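Local coordinates for yersinopine synthase (Yersinia pestis, PDB 6C4M), which catalyses the NADPH-dependent reductive condensation of pyruvate with a histidine-derived intermediate, the last step in making the metallophore yersinopine, at residues Lys210-Leu215 and Asn326-Pro331; Gln281-Thr286 and Val384-Val389; Ala304-Arg309 and Pro425-Leu430; Asn320-Leu325 and Arg340-Phe345. One frame throughout, in Å; residues are numbered along the deposited sequence.

Interaction 1. Residues Lys210-Leu215 and Asn326-Pro331; sequences KQRIYL and NDDNYP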
# COMPACT_ATOMS: atom_id res chain seq x y z
N LYS A 210 14.99 6.37 20.30
CA LYS A 210 13.86 5.48 20.51
C LYS A 210 13.02 5.98 21.68
O LYS A 210 13.50 6.72 22.54
CB LYS A 210 14.32 4.05 20.78
CG LYS A 210 15.14 3.37 19.65
CD LYS A 210 14.35 3.00 18.45
CE LYS A 210 15.28 2.34 17.42
NZ LYS A 210 14.62 2.20 16.06
N GLN A 211 11.75 5.55 21.73
CA GLN A 211 10.89 5.97 22.84
C GLN A 211 11.05 5.08 24.07
O GLN A 211 10.96 5.57 25.21
CB GLN A 211 9.41 6.03 22.43
CG GLN A 211 8.86 4.79 21.75
CD GLN A 211 7.44 5.01 21.18
OE1 GLN A 211 7.17 4.72 20.01
NE2 GLN A 211 6.54 5.51 22.02
N ARG A 212 11.28 3.78 23.88
CA ARG A 212 11.61 2.94 25.03
C ARG A 212 12.53 1.80 24.62
O ARG A 212 12.62 1.40 23.45
CB ARG A 212 10.34 2.41 25.72
CG ARG A 212 9.45 1.46 24.95
CD ARG A 212 8.13 1.29 25.76
NE ARG A 212 7.16 2.34 25.45
CZ ARG A 212 6.82 3.37 26.22
NH1 ARG A 212 7.34 3.54 27.44
NH2 ARG A 212 5.93 4.24 25.76
N ILE A 213 13.24 1.30 25.63
CA ILE A 213 14.13 0.16 25.54
C ILE A 213 13.75 -0.78 26.67
O ILE A 213 13.45 -0.35 27.79
CB ILE A 213 15.60 0.57 25.67
CG1 ILE A 213 16.02 1.51 24.53
CG2 ILE A 213 16.48 -0.63 25.71
CD1 ILE A 213 15.91 0.91 23.13
N TYR A 214 13.75 -2.07 26.38
CA TYR A 214 13.52 -3.10 27.38
C TYR A 214 14.87 -3.63 27.81
O TYR A 214 15.75 -3.86 26.98
CB TYR A 214 12.66 -4.23 26.81
CG TYR A 214 11.27 -3.81 26.45
CD1 TYR A 214 10.99 -3.27 25.20
CD2 TYR A 214 10.22 -3.94 27.35
CE1 TYR A 214 9.71 -2.87 24.86
CE2 TYR A 214 8.93 -3.54 27.02
CZ TYR A 214 8.69 -3.03 25.76
OH TYR A 214 7.43 -2.61 25.43
N LEU A 215 15.08 -3.81 29.12
CA LEU A 215 16.33 -4.41 29.53
C LEU A 215 16.13 -5.29 30.75
O LEU A 215 15.08 -5.27 31.39
CB LEU A 215 17.39 -3.33 29.75
CG LEU A 215 17.17 -2.24 30.79
CD1 LEU A 215 17.17 -2.79 32.12
CD2 LEU A 215 18.27 -1.19 30.69
N ASN A 326 3.74 -0.98 16.48
CA ASN A 326 3.08 0.31 16.39
C ASN A 326 3.44 1.17 17.60
O ASN A 326 3.88 2.32 17.43
CB ASN A 326 1.57 0.12 16.31
CG ASN A 326 0.83 1.39 15.93
OD1 ASN A 326 0.70 1.73 14.76
ND2 ASN A 326 0.35 2.12 16.94
N ASP A 327 3.28 0.63 18.80
CA ASP A 327 3.32 1.46 20.01
C ASP A 327 4.73 1.62 20.57
O ASP A 327 5.00 2.61 21.25
CB ASP A 327 2.40 0.89 21.10
CG ASP A 327 0.93 1.00 20.76
OD1 ASP A 327 0.56 1.50 19.66
OD2 ASP A 327 0.12 0.56 21.62
N ASP A 328 5.64 0.70 20.31
CA ASP A 328 7.02 0.85 20.77
C ASP A 328 8.00 1.29 19.68
O ASP A 328 9.12 1.69 20.02
CB ASP A 328 7.54 -0.44 21.38
CG ASP A 328 6.73 -0.89 22.59
OD1 ASP A 328 5.98 -0.06 23.15
OD2 ASP A 328 6.86 -2.07 22.98
N ASN A 329 7.63 1.22 18.39
CA ASN A 329 8.58 1.59 17.34
C ASN A 329 8.06 2.73 16.46
O ASN A 329 8.44 3.88 16.67
CB ASN A 329 8.96 0.34 16.54
CG ASN A 329 9.79 -0.64 17.36
OD1 ASN A 329 11.02 -0.60 17.31
ND2 ASN A 329 9.12 -1.48 18.17
N TYR A 330 7.19 2.44 15.47
CA TYR A 330 6.74 3.49 14.54
C TYR A 330 5.23 3.37 14.34
O TYR A 330 4.75 2.34 13.87
CB TYR A 330 7.50 3.37 13.21
CG TYR A 330 8.99 3.19 13.40
CD1 TYR A 330 9.54 1.92 13.49
CD2 TYR A 330 9.84 4.29 13.51
CE1 TYR A 330 10.91 1.73 13.67
CE2 TYR A 330 11.23 4.11 13.69
CZ TYR A 330 11.75 2.82 13.77
OH TYR A 330 13.11 2.60 13.95
N PRO A 331 4.44 4.36 14.73
CA PRO A 331 2.98 4.23 14.66
C PRO A 331 2.42 4.60 13.29
O PRO A 331 3.02 5.35 12.52
CB PRO A 331 2.50 5.22 15.71
CG PRO A 331 3.48 6.31 15.61
CD PRO A 331 4.82 5.59 15.45
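Arg212 and Tyr214 share the carboxylate of Asp328, one oxygen each. The CB of Arg212 points toward 326-331, and the chain then runs past Asp328 OD1: CG is 4.2 Å from that oxygen and CD 3.6 Å. A bend at chi3 (86°) sets NE, which makes a long salt bridge to Asp328 OD1 at 3.5 Å. The oxygen sits at the edge of the guanidinium, near its plane, although the two flat groups are turned 62° apart. NH1 continues to a long, weak ion pair with Asp240. Tyr214 OH donates to Asp328 OD2 over 2.6 Å, coming from above the carboxylate plane (42° out of it), and Arg323 adds a salt bridge to the same oxygen. The C-terminal part of helix 321-329 is thereby tied to strand 203-217, a member of the large mixed sheet in this NADP-binding enzyme. Gln211 reaches the backbone of 327-328, its CG 3.6 Å from Asp328 O and its CD 3.4 Å from Asp327 O. At the other end of the contact, Lys210 NZ comes within 2.6 Å of Tyr330 OH, the two side chains crossing obliquely, and the lysine side chain is about 6 Å from the bound NADP.

Interaction 2. Residues Gln281-Thr286 and Val384-Val389; sequences QYLYKT and VKVATV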
# COMPACT_ATOMS: atom_id res chain seq x y z
N GLN A 281 16.31 -3.21 -5.49
CA GLN A 281 15.11 -3.40 -4.69
C GLN A 281 15.17 -2.56 -3.41
O GLN A 281 16.25 -2.16 -2.95
CB GLN A 281 14.94 -4.88 -4.30
CG GLN A 281 14.58 -5.83 -5.40
CD GLN A 281 13.11 -5.80 -5.70
OE1 GLN A 281 12.30 -6.39 -4.98
NE2 GLN A 281 12.76 -5.08 -6.74
N TYR A 282 13.99 -2.32 -2.83
CA TYR A 282 13.85 -1.58 -1.57
C TYR A 282 13.17 -2.46 -0.53
O TYR A 282 12.12 -3.04 -0.79
CB TYR A 282 13.05 -0.30 -1.80
CG TYR A 282 13.85 0.70 -2.59
CD1 TYR A 282 13.91 0.64 -3.98
CD2 TYR A 282 14.59 1.67 -1.94
CE1 TYR A 282 14.66 1.54 -4.69
CE2 TYR A 282 15.35 2.57 -2.64
CZ TYR A 282 15.38 2.51 -4.02
OH TYR A 282 16.14 3.41 -4.72
N LEU A 283 13.77 -2.52 0.66
CA LEU A 283 13.42 -3.55 1.62
C LEU A 283 11.97 -3.48 2.08
O LEU A 283 11.37 -4.52 2.38
CB LEU A 283 14.34 -3.47 2.83
CG LEU A 283 14.22 -4.60 3.84
CD1 LEU A 283 14.61 -5.95 3.25
CD2 LEU A 283 15.08 -4.27 5.07
N TYR A 284 11.39 -2.28 2.15
CA TYR A 284 10.06 -2.12 2.73
C TYR A 284 8.98 -1.84 1.68
O TYR A 284 7.80 -1.74 2.04
CB TYR A 284 10.09 -1.03 3.84
CG TYR A 284 10.93 -1.42 5.08
CD1 TYR A 284 10.40 -2.22 6.08
CD2 TYR A 284 12.27 -1.02 5.21
CE1 TYR A 284 11.16 -2.61 7.18
CE2 TYR A 284 13.03 -1.40 6.30
CZ TYR A 284 12.48 -2.19 7.28
OH TYR A 284 13.23 -2.59 8.37
N LYS A 285 9.32 -1.76 0.40
CA LYS A 285 8.33 -1.46 -0.63
C LYS A 285 7.57 -2.71 -1.06
O LYS A 285 8.06 -3.84 -0.91
CB LYS A 285 8.98 -0.82 -1.84
CG LYS A 285 9.61 0.53 -1.56
CD LYS A 285 9.94 1.21 -2.87
CE LYS A 285 10.53 2.58 -2.64
NZ LYS A 285 11.26 3.04 -3.85
N THR A 286 6.38 -2.50 -1.63
CA THR A 286 5.56 -3.58 -2.17
C THR A 286 6.09 -4.04 -3.53
O THR A 286 6.77 -3.32 -4.26
CB THR A 286 4.09 -3.17 -2.35
OG1 THR A 286 3.99 -2.27 -3.46
CG2 THR A 286 3.51 -2.50 -1.15
N VAL A 384 15.18 2.71 2.30
CA VAL A 384 16.05 1.59 2.64
C VAL A 384 16.18 0.67 1.42
O VAL A 384 15.22 -0.01 1.03
CB VAL A 384 15.54 0.82 3.86
CG1 VAL A 384 16.49 -0.32 4.22
CG2 VAL A 384 15.38 1.74 5.07
N LYS A 385 17.36 0.68 0.81
CA LYS A 385 17.72 -0.19 -0.31
C LYS A 385 18.11 -1.59 0.16
O LYS A 385 18.70 -1.77 1.23
CB LYS A 385 18.91 0.37 -1.08
CG LYS A 385 18.65 1.62 -1.87
CD LYS A 385 18.99 1.43 -3.34
CE LYS A 385 20.49 1.39 -3.60
NZ LYS A 385 20.83 0.78 -4.94
N VAL A 386 17.86 -2.57 -0.70
CA VAL A 386 18.40 -3.91 -0.49
C VAL A 386 19.85 -3.92 -0.95
O VAL A 386 20.13 -3.72 -2.12
CB VAL A 386 17.58 -4.96 -1.23
CG1 VAL A 386 18.31 -6.35 -1.19
CG2 VAL A 386 16.20 -5.02 -0.61
N ALA A 387 20.76 -4.17 -0.01
CA ALA A 387 22.17 -4.26 -0.34
C ALA A 387 22.46 -5.60 -1.01
O ALA A 387 21.80 -6.60 -0.75
CB ALA A 387 23.03 -4.10 0.94
N THR A 388 23.47 -5.60 -1.88
CA THR A 388 23.84 -6.78 -2.65
C THR A 388 25.16 -7.37 -2.16
O THR A 388 25.93 -6.73 -1.44
CB THR A 388 23.98 -6.45 -4.15
OG1 THR A 388 25.14 -5.63 -4.37
CG2 THR A 388 22.75 -5.71 -4.67
N VAL A 389 25.42 -8.60 -2.59
CA VAL A 389 26.75 -9.18 -2.42
C VAL A 389 27.77 -8.22 -3.02
O VAL A 389 27.47 -7.48 -3.96
CB VAL A 389 26.88 -10.56 -3.07
CG1 VAL A 389 26.03 -11.57 -2.34
CG2 VAL A 389 26.51 -10.50 -4.58
O HOH W 1 18.81 -3.97 -4.59
O HOH W 2 12.63 0.12 1.52
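Tyr282 and Lys385 meet as a single antiparallel bridge, a non-hydrogen-bonded pair with CA atoms 4.3 Å apart, between two segments that are otherwise irregular. A bond flanks the pair at each end. Val386 N donates to Gln281 O over 2.8 Å, almost straight at 176° although the donor stands above the carbonyl plane, while Leu283 N reaches Val384 O at 2.9 Å. Waters extend the ladder: water 1 links Gln281 N to Val386 O, and water 2 links Tyr284 N to Val384 O. That last carbonyl therefore takes one N-H and one water proton, with Tyr282 CA adding a CA-H...O contact. Tyr282 is also the first residue of a type I turn that ends at Lys285.

Lys385 lays its aliphatic part obliquely against the Tyr282 ring, CG 3.5 Å from CE2 and CD 3.7 Å from OH, before NZ bonds to Ser280 OG. Val386 CG2 comes to 3.7 Å from Leu283 N. Val384 approaches the Tyr284 ring at its edge, in plane, with CB 4.0 Å from CD2. Tyr284 also packs on His260, the inferred proton donor/acceptor, about 4 Å away between side chains, and meets Phe381 edge-to-face. The bridge joins two loops and places Tyr284 against His260, consistent with a place at the edge of the active site.

Interaction 3. Residues Ala304-Arg309 and Pro425-Leu430; sequences ADDYKR and PTAQRL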
# COMPACT_ATOMS: atom_id res chain seq x y z
N ALA A 304 6.62 -14.98 13.73
CA ALA A 304 6.18 -14.59 15.07
C ALA A 304 5.53 -15.76 15.81
O ALA A 304 5.77 -15.95 17.00
CB ALA A 304 5.21 -13.40 14.97
N ASP A 305 4.68 -16.54 15.12
CA ASP A 305 4.13 -17.75 15.73
C ASP A 305 5.25 -18.68 16.19
O ASP A 305 5.14 -19.33 17.23
CB ASP A 305 3.23 -18.52 14.75
CG ASP A 305 1.93 -17.85 14.47
OD1 ASP A 305 1.38 -17.18 15.36
OD2 ASP A 305 1.43 -18.07 13.34
N ASP A 306 6.30 -18.82 15.37
CA ASP A 306 7.41 -19.72 15.70
C ASP A 306 8.14 -19.26 16.97
O ASP A 306 8.47 -20.06 17.85
CB ASP A 306 8.39 -19.80 14.53
CG ASP A 306 7.84 -20.57 13.31
OD1 ASP A 306 6.71 -21.10 13.37
OD2 ASP A 306 8.58 -20.65 12.30
N TYR A 307 8.43 -17.95 17.06
CA TYR A 307 9.12 -17.43 18.22
C TYR A 307 8.27 -17.58 19.48
O TYR A 307 8.79 -17.86 20.55
CB TYR A 307 9.49 -15.96 18.01
CG TYR A 307 10.60 -15.67 17.00
CD1 TYR A 307 11.65 -16.55 16.78
CD2 TYR A 307 10.60 -14.49 16.29
CE1 TYR A 307 12.67 -16.25 15.87
CE2 TYR A 307 11.61 -14.18 15.38
CZ TYR A 307 12.63 -15.06 15.16
OH TYR A 307 13.62 -14.72 14.22
N LYS A 308 6.96 -17.44 19.35
CA LYS A 308 6.09 -17.71 20.50
C LYS A 308 6.26 -19.15 20.98
O LYS A 308 6.34 -19.40 22.20
CB LYS A 308 4.64 -17.44 20.15
CG LYS A 308 3.62 -18.01 21.11
CD LYS A 308 2.23 -17.61 20.58
CE LYS A 308 1.11 -18.08 21.47
NZ LYS A 308 1.17 -19.54 21.67
N ARG A 309 6.31 -20.10 20.04
CA ARG A 309 6.55 -21.50 20.40
C ARG A 309 7.87 -21.66 21.13
O ARG A 309 7.94 -22.37 22.14
CB ARG A 309 6.56 -22.39 19.15
CG ARG A 309 5.51 -23.49 19.17
CD ARG A 309 5.51 -24.38 17.88
NE ARG A 309 5.43 -23.61 16.64
CZ ARG A 309 4.33 -23.01 16.18
NH1 ARG A 309 3.21 -23.08 16.88
NH2 ARG A 309 4.36 -22.32 15.04
N PRO A 425 8.36 -23.89 11.53
CA PRO A 425 8.30 -24.13 10.07
C PRO A 425 8.57 -22.89 9.25
O PRO A 425 9.12 -23.01 8.15
CB PRO A 425 6.87 -24.64 9.85
CG PRO A 425 6.41 -25.11 11.15
CD PRO A 425 7.11 -24.28 12.19
N THR A 426 8.17 -21.71 9.70
CA THR A 426 8.46 -20.53 8.89
C THR A 426 9.95 -20.22 8.93
O THR A 426 10.56 -19.96 7.88
CB THR A 426 7.62 -19.35 9.35
OG1 THR A 426 6.25 -19.73 9.27
CG2 THR A 426 7.83 -18.15 8.48
N ALA A 427 10.55 -20.25 10.12
CA ALA A 427 12.00 -20.10 10.22
C ALA A 427 12.74 -21.12 9.35
O ALA A 427 13.73 -20.79 8.69
CB ALA A 427 12.46 -20.25 11.67
N GLN A 428 12.27 -22.36 9.35
CA GLN A 428 12.94 -23.39 8.56
C GLN A 428 12.81 -23.11 7.07
O GLN A 428 13.79 -23.21 6.32
CB GLN A 428 12.33 -24.74 8.95
CG GLN A 428 12.87 -25.96 8.28
CD GLN A 428 12.22 -27.20 8.85
OE1 GLN A 428 11.98 -27.28 10.07
NE2 GLN A 428 11.91 -28.17 8.00
N ARG A 429 11.62 -22.69 6.63
CA ARG A 429 11.41 -22.38 5.22
C ARG A 429 12.28 -21.21 4.79
O ARG A 429 12.94 -21.27 3.74
CB ARG A 429 9.92 -22.11 4.96
CG ARG A 429 9.60 -21.26 3.72
CD ARG A 429 8.06 -21.24 3.31
NE ARG A 429 7.24 -20.35 4.15
CZ ARG A 429 6.54 -20.73 5.23
NH1 ARG A 429 6.52 -22.00 5.63
NH2 ARG A 429 5.84 -19.82 5.91
N LEU A 430 12.35 -20.18 5.64
CA LEU A 430 13.17 -19.00 5.35
C LEU A 430 14.65 -19.35 5.23
O LEU A 430 15.35 -18.83 4.36
CB LEU A 430 12.97 -17.95 6.43
CG LEU A 430 11.64 -17.26 6.59
CD1 LEU A 430 11.56 -16.36 7.83
CD2 LEU A 430 11.38 -16.43 5.34
O HOH W 3 4.98 -21.19 11.16
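Asp306 OD2 is gripped by two backbone amides at the start of helix 425-445. Ala427 N bonds to it at 3.0 Å, nearly straight (167°) and close to the line of the carboxylate C-O bond. Thr426 N is nearer, 2.8 Å from OD2, but its hydrogen points poorly and that bond is weak. The motif is a carboxylate from one helix set at the amino end of another: helix 294-313 presents Asp306 where helix 425-445 begins, and the two segments approach to 8.8 Å between axes at 122°. A negative group here would be expected to interact favourably with the helix dipole, and the first-turn amides receive an acceptor that their own helix does not supply.

The second oxygen is held as well. Asp306 OD1 accepts from Arg309 NH2 at 3.1 Å in a salt bridge one turn along the same helix, with OD1 lying in the guanidinium plane. Water 3 donates to OD1 at 2.8 Å and lies 2.7 Å from Thr426 OG1, making an indirect link beside the direct ones. Arg309 NE adds a bond to Val423 O, so the arginine also holds the chain just ahead of the second helix. Bonds to both oxygens should restrain rotation of the carboxylate. Deeper in, Ala427 packs on Leu303, Leu410 and Leu414, which places the contact at the junction of three helices in the helical second half of the chain, away from the NADP site. At the outer edge, the CD of Pro425 closes against Asp306 OD1 at 3.4 Å.

Interaction 4. Residues Asn320-Leu325 and Arg340-Phe345; sequences NLLRFL and RWIDEF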
# COMPACT_ATOMS: atom_id res chain seq x y z
N ASN A 320 3.15 -9.15 21.91
CA ASN A 320 2.15 -8.73 20.92
C ASN A 320 2.89 -8.00 19.81
O ASN A 320 3.27 -6.84 19.96
CB ASN A 320 1.12 -7.83 21.58
CG ASN A 320 0.05 -7.32 20.58
OD1 ASN A 320 0.28 -7.29 19.38
ND2 ASN A 320 -1.10 -6.88 21.11
N LEU A 321 3.11 -8.70 18.68
CA LEU A 321 3.94 -8.14 17.62
C LEU A 321 3.40 -6.81 17.12
O LEU A 321 4.15 -5.83 16.99
CB LEU A 321 4.07 -9.14 16.47
CG LEU A 321 4.82 -8.61 15.25
CD1 LEU A 321 6.25 -8.20 15.59
CD2 LEU A 321 4.78 -9.65 14.14
N LEU A 322 2.11 -6.74 16.83
CA LEU A 322 1.58 -5.53 16.21
C LEU A 322 1.59 -4.36 17.20
O LEU A 322 2.00 -3.24 16.84
CB LEU A 322 0.17 -5.81 15.65
CG LEU A 322 -0.46 -4.66 14.87
CD1 LEU A 322 0.41 -4.18 13.70
CD2 LEU A 322 -1.90 -4.97 14.40
N ARG A 323 1.23 -4.60 18.47
CA ARG A 323 1.36 -3.55 19.49
C ARG A 323 2.81 -3.08 19.61
O ARG A 323 3.06 -1.87 19.70
CB ARG A 323 0.86 -4.04 20.86
CG ARG A 323 0.85 -2.95 21.99
CD ARG A 323 1.10 -3.53 23.40
NE ARG A 323 2.39 -4.19 23.38
CZ ARG A 323 3.56 -3.55 23.34
NH1 ARG A 323 3.62 -2.22 23.42
NH2 ARG A 323 4.67 -4.27 23.26
N PHE A 324 3.76 -4.01 19.63
CA PHE A 324 5.18 -3.65 19.71
C PHE A 324 5.59 -2.79 18.52
O PHE A 324 6.21 -1.74 18.68
CB PHE A 324 6.02 -4.93 19.78
CG PHE A 324 7.52 -4.70 19.72
CD1 PHE A 324 8.19 -4.08 20.78
CD2 PHE A 324 8.26 -5.16 18.64
CE1 PHE A 324 9.57 -3.89 20.73
CE2 PHE A 324 9.64 -4.98 18.59
CZ PHE A 324 10.30 -4.35 19.65
N LEU A 325 5.27 -3.24 17.30
CA LEU A 325 5.63 -2.47 16.12
C LEU A 325 5.03 -1.07 16.16
O LEU A 325 5.70 -0.08 15.85
CB LEU A 325 5.17 -3.16 14.85
CG LEU A 325 5.76 -4.53 14.56
CD1 LEU A 325 5.05 -5.18 13.34
CD2 LEU A 325 7.25 -4.42 14.30
N ARG A 340 -8.35 -1.75 17.89
CA ARG A 340 -8.79 -3.13 18.06
C ARG A 340 -7.78 -4.11 17.46
O ARG A 340 -7.48 -5.15 18.07
CB ARG A 340 -10.15 -3.33 17.42
CG ARG A 340 -10.79 -4.69 17.75
CD ARG A 340 -11.81 -5.11 16.68
NE ARG A 340 -11.61 -6.51 16.32
CZ ARG A 340 -11.35 -6.97 15.11
NH1 ARG A 340 -11.27 -6.17 14.05
NH2 ARG A 340 -11.18 -8.28 14.95
N TRP A 341 -7.26 -3.82 16.27
CA TRP A 341 -6.31 -4.74 15.64
C TRP A 341 -5.04 -4.88 16.50
O TRP A 341 -4.49 -5.97 16.67
CB TRP A 341 -5.98 -4.28 14.22
CG TRP A 341 -6.85 -4.93 13.11
CD1 TRP A 341 -7.81 -5.90 13.27
CD2 TRP A 341 -6.81 -4.64 11.71
NE1 TRP A 341 -8.35 -6.24 12.05
CE2 TRP A 341 -7.75 -5.48 11.08
CE3 TRP A 341 -6.06 -3.76 10.92
CZ2 TRP A 341 -7.96 -5.45 9.70
CZ3 TRP A 341 -6.25 -3.75 9.57
CH2 TRP A 341 -7.20 -4.59 8.96
N ILE A 342 -4.60 -3.77 17.08
CA ILE A 342 -3.39 -3.76 17.90
C ILE A 342 -3.61 -4.55 19.18
O ILE A 342 -2.83 -5.44 19.53
CB ILE A 342 -2.99 -2.30 18.18
CG1 ILE A 342 -2.41 -1.71 16.89
CG2 ILE A 342 -2.00 -2.20 19.37
CD1 ILE A 342 -2.38 -0.19 16.86
N ASP A 343 -4.69 -4.24 19.91
CA ASP A 343 -4.89 -4.83 21.23
C ASP A 343 -5.21 -6.30 21.14
O ASP A 343 -4.87 -7.07 22.04
CB ASP A 343 -6.05 -4.15 22.00
CG ASP A 343 -5.83 -2.68 22.25
OD1 ASP A 343 -4.65 -2.27 22.30
OD2 ASP A 343 -6.84 -1.94 22.41
N GLU A 344 -5.91 -6.71 20.10
CA GLU A 344 -6.39 -8.08 20.01
C GLU A 344 -5.54 -8.93 19.08
O GLU A 344 -5.83 -10.12 18.91
CB GLU A 344 -7.86 -8.09 19.56
CG GLU A 344 -8.79 -7.24 20.45
CD GLU A 344 -10.29 -7.34 20.09
OE1 GLU A 344 -10.64 -7.94 19.04
OE2 GLU A 344 -11.12 -6.80 20.86
N PHE A 345 -4.48 -8.36 18.49
CA PHE A 345 -3.67 -9.05 17.48
C PHE A 345 -3.40 -10.51 17.82
O PHE A 345 -3.60 -11.36 16.94
CB PHE A 345 -2.33 -8.34 17.25
CG PHE A 345 -1.48 -9.00 16.19
CD1 PHE A 345 -1.74 -8.81 14.83
CD2 PHE A 345 -0.43 -9.81 16.56
CE1 PHE A 345 -0.94 -9.41 13.87
CE2 PHE A 345 0.35 -10.42 15.61
CZ PHE A 345 0.09 -10.22 14.26
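Leu322 and Phe345 make the close apolar part of this contact. Leu322 CB sits over one face of the Phe345 ring, offset toward the rim, 3.9 Å from the centroid and 26° off the normal, a CH-pi contact. Beyond it Leu322 CG meets Ile342 CG1 at 4.1 Å, the two side chains crossing at about a right angle, and Ile342 CG2 presses on Arg323 CB at 3.7 Å. The two helical segments come to 7.9 Å between axes. Phe345 also packs on Leu357 of helix 350-364, and Trp341 turns away to Glu352 of that helix and to Pro294 of the second subunit.

On the other side the contact thins out. Exposed Asp343 lends little surface, and Arg323 stays in touch through the base of its side chain while its guanidinium leaves for Asp328.

Between these two sides lies the Asn320 amide. Its CG is anti to the backbone N (chi1 178°). From there ND2 donates to Ile342 O at 2.8 Å, with the acceptor close to the amide plane, while OD1, the N-cap acceptor of helix 321-329, receives Arg323 N at 3.0 Å. One neutral amide thus serves both helices, accepting at the start of one and donating to the carbonyl of Ile342 in the other, so the polar link is made without a buried charge.

Overall arrangement
Along the chain the segments run 210-215, 281-286, 304-309, 320-325, 326-331, 340-345, 384-389 and 425-430; interaction 4 is nested inside the loops closed by interactions 2 and 3, while the other pairings alternate. Interactions 1 and 4 share helix 321-329 and touch directly, their centres 13 Å apart: this helix packs on helix 339-344 with its first part and meets strand 203-217 near its C-terminal end. Interaction 3, 18 Å from interaction 4 between centres, reaches it where Ala304 packs on Leu321. Interaction 2 joins two loops near His260, at least 23 Å from the others between centres. Interaction 1 alone reaches the mixed sheet; interactions 3 and 4 join helices.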